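Local coordinates for protein O-methyltransferase (Coxiella burnetii, PDB 3TR6) that probably transfers a methyl group from S-adenosylmethionine to a hydroxyl oxygen of an acceptor substrate, at residues R34-R39 / K106-K111. Sequence-based numbering, arbitrary orientation.
Sequences REETTR and KEYWEK
Tyr-108 reaches from helix 99-111 to Glu-36 on helix 28-40, and the phenol hydroxyl donates a hydrogen bond to the carboxylate: Tyr-108 OH lies 3.0 Å from Glu-36 OE2. The nearest CA atoms, those of these same two residues, lie 10.7 Å apart, a gap that suits tyrosine, whose long side chain, stiffened by the ring, can cross much of it and still end in a donor. OE2 sits at the hydroxyl edge of the ring, near its plane, while the carboxylate stands almost perpendicular to the ring, the two planes 86° apart. The hydroxyl comes to the anti side of OE2, 26° out of the carboxylate plane.

Glu-36 CG is anti to the backbone N (chi1 167°), and the chain then bends at chi2, turning the carboxylate so that OE2 meets the hydroxyl. Glu-36 CB, set by the backbone, lies 3.8 Å from Tyr-108 OH. The carboxylate's other oxygen, OE1, forms a long salt bridge of 3.5 Å with Arg-39 NH2, three residues further along the same helix. The tyrosine side chain also touches Leu-29 and Leu-33 of helix 28-40 and Ile-80 of helix 77-83, while a salt bridge from Lys-111 to Glu-32 also joins helices 99-111 and 28-40.

One carboxylate thus serves both helices, its oxygens divided between a phenol and a guanidinium. Both partners would probably favour its ionised form, against the opposing influence of the nearby Glu-107 carboxylate, and the bond gives the hydroxyl of a largely buried tyrosine an acceptor.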
loop_
_atom_site.group_PDB
_atom_site.type_symbol
_atom_site.label_atom_id
_atom_site.label_comp_id
_atom_site.label_asym_id
_atom_site.label_seq_id
_atom_site.Cartn_x
_atom_site.Cartn_y
_atom_site.Cartn_z
ATOM N N ARG A 34 14.868 -12.937 12.737
ATOM C CA ARG A 34 15.047 -11.686 13.463
ATOM C C ARG A 34 15.294 -11.877 14.962
ATOM O O ARG A 34 15.868 -11.009 15.618
ATOM C CB ARG A 34 13.917 -10.688 13.185
ATOM C CG ARG A 34 12.553 -11.045 13.725
ATOM C CD ARG A 34 11.747 -9.762 13.903
ATOM N NE ARG A 34 10.311 -9.998 13.999
ATOM C CZ ARG A 34 9.722 -10.655 14.994
ATOM N NH1 ARG A 34 10.449 -11.166 15.979
ATOM N NH2 ARG A 34 8.406 -10.810 14.996
ATOM N N GLU A 35 14.873 -13.017 15.497
ATOM C CA GLU A 35 15.281 -13.394 16.843
ATOM C C GLU A 35 16.795 -13.550 16.866
ATOM O O GLU A 35 17.461 -13.113 17.802
ATOM C CB GLU A 35 14.610 -14.697 17.282
ATOM C CG GLU A 35 13.125 -14.562 17.580
ATOM C CD GLU A 35 12.833 -13.502 18.630
ATOM O OE1 GLU A 35 12.135 -12.515 18.306
ATOM O OE2 GLU A 35 13.299 -13.658 19.780
ATOM N N GLU A 36 17.336 -14.168 15.821
ATOM C CA GLU A 36 18.774 -14.365 15.719
ATOM C C GLU A 36 19.510 -13.064 15.413
ATOM O O GLU A 36 20.608 -12.832 15.915
ATOM C CB GLU A 36 19.105 -15.420 14.662
ATOM C CG GLU A 36 20.576 -15.446 14.285
ATOM C CD GLU A 36 21.140 -16.850 14.181
ATOM O OE1 GLU A 36 22.371 -17.003 14.331
ATOM O OE2 GLU A 36 20.359 -17.798 13.946
ATOM N N THR A 37 18.908 -12.217 14.589
ATOM C CA THR A 37 19.524 -10.937 14.264
ATOM C C THR A 37 19.610 -10.069 15.517
ATOM O O THR A 37 20.603 -9.377 15.738
ATOM C CB THR A 37 18.752 -10.190 13.156
ATOM O OG1 THR A 37 18.752 -10.978 11.962
ATOM C CG2 THR A 37 19.402 -8.853 12.857
ATOM N N THR A 38 18.564 -10.118 16.337
ATOM C CA THR A 38 18.537 -9.374 17.592
ATOM C C THR A 38 19.615 -9.891 18.534
ATOM O O THR A 38 20.305 -9.118 19.205
ATOM C CB THR A 38 17.171 -9.500 18.296
ATOM O OG1 THR A 38 16.187 -8.746 17.580
ATOM C CG2 THR A 38 17.258 -8.974 19.722
ATOM N N ARG A 39 19.755 -11.210 18.568
ATOM C CA ARG A 39 20.700 -11.867 19.456
ATOM C C ARG A 39 22.163 -11.645 19.061
ATOM O O ARG A 39 23.030 -11.542 19.927
ATOM C CB ARG A 39 20.389 -13.365 19.521
ATOM C CG ARG A 39 21.376 -14.173 20.340
ATOM C CD ARG A 39 20.858 -15.577 20.608
ATOM N NE ARG A 39 20.550 -16.310 19.381
ATOM C CZ ARG A 39 21.463 -16.874 18.595
ATOM N NH1 ARG A 39 22.753 -16.778 18.893
ATOM N NH2 ARG A 39 21.086 -17.526 17.502
ATOM N N LYS A 106 22.440 -15.499 3.445
ATOM C CA LYS A 106 22.588 -16.664 2.571
ATOM C C LYS A 106 22.045 -17.903 3.257
ATOM O O LYS A 106 21.296 -18.678 2.665
ATOM C CB LYS A 106 24.058 -16.919 2.233
ATOM C CG LYS A 106 24.652 -16.033 1.159
ATOM C CD LYS A 106 26.140 -16.315 1.009
ATOM C CE LYS A 106 26.772 -15.411 -0.033
ATOM N NZ LYS A 106 28.262 -15.455 0.017
ATOM N N GLU A 107 22.446 -18.081 4.509
ATOM C CA GLU A 107 22.088 -19.258 5.284
ATOM C C GLU A 107 20.574 -19.407 5.354
ATOM O O GLU A 107 20.039 -20.485 5.113
ATOM C CB GLU A 107 22.685 -19.143 6.686
ATOM C CG GLU A 107 22.713 -20.421 7.489
ATOM C CD GLU A 107 23.387 -20.220 8.835
ATOM O OE1 GLU A 107 24.521 -19.682 8.872
ATOM O OE2 GLU A 107 22.762 -20.585 9.849
ATOM N N TYR A 108 19.885 -18.311 5.656
ATOM C CA TYR A 108 18.440 -18.356 5.849
ATOM C C TYR A 108 17.649 -18.486 4.550
ATOM O O TYR A 108 16.617 -19.157 4.521
ATOM C CB TYR A 108 17.953 -17.154 6.667
ATOM C CG TYR A 108 17.953 -17.407 8.159
ATOM C CD1 TYR A 108 16.794 -17.800 8.815
ATOM C CD2 TYR A 108 19.116 -17.269 8.910
ATOM C CE1 TYR A 108 16.789 -18.039 10.175
ATOM C CE2 TYR A 108 19.119 -17.507 10.273
ATOM C CZ TYR A 108 17.952 -17.890 10.899
ATOM O OH TYR A 108 17.946 -18.131 12.255
ATOM N N TRP A 109 18.126 -17.862 3.476
ATOM C CA TRP A 109 17.403 -17.965 2.212
ATOM C C TRP A 109 17.687 -19.274 1.475
ATOM O O TRP A 109 16.945 -19.655 0.571
ATOM C CB TRP A 109 17.572 -16.723 1.317
ATOM C CG TRP A 109 18.857 -16.601 0.551
ATOM C CD1 TRP A 109 19.417 -17.534 -0.272
ATOM C CD2 TRP A 109 19.710 -15.450 0.492
ATOM N NE1 TRP A 109 20.580 -17.047 -0.815
ATOM C CE2 TRP A 109 20.781 -15.767 -0.364
ATOM C CE3 TRP A 109 19.679 -14.186 1.092
ATOM C CZ2 TRP A 109 21.813 -14.869 -0.637
ATOM C CZ3 TRP A 109 20.701 -13.293 0.819
ATOM C CH2 TRP A 109 21.755 -13.639 -0.036
ATOM N N GLU A 110 18.750 -19.964 1.875
ATOM C CA GLU A 110 18.955 -21.340 1.447
ATOM C C GLU A 110 17.958 -22.212 2.195
ATOM O O GLU A 110 17.247 -23.020 1.603
ATOM C CB GLU A 110 20.380 -21.801 1.755
ATOM C CG GLU A 110 21.461 -21.101 0.937
ATOM C CD GLU A 110 22.867 -21.462 1.392
ATOM O OE1 GLU A 110 23.005 -22.371 2.239
ATOM O OE2 GLU A 110 23.835 -20.834 0.909
ATOM N N LYS A 111 17.911 -22.024 3.509
ATOM C CA LYS A 111 17.005 -22.757 4.383
ATOM C C LYS A 111 15.549 -22.536 3.982
ATOM O O LYS A 111 14.672 -23.333 4.325
ATOM C CB LYS A 111 17.223 -22.321 5.834
ATOM C CG LYS A 111 16.474 -23.144 6.871
ATOM C CD LYS A 111 16.828 -22.686 8.282
ATOM C CE LYS A 111 16.178 -23.571 9.336
ATOM N NZ LYS A 111 16.546 -23.153 10.719
#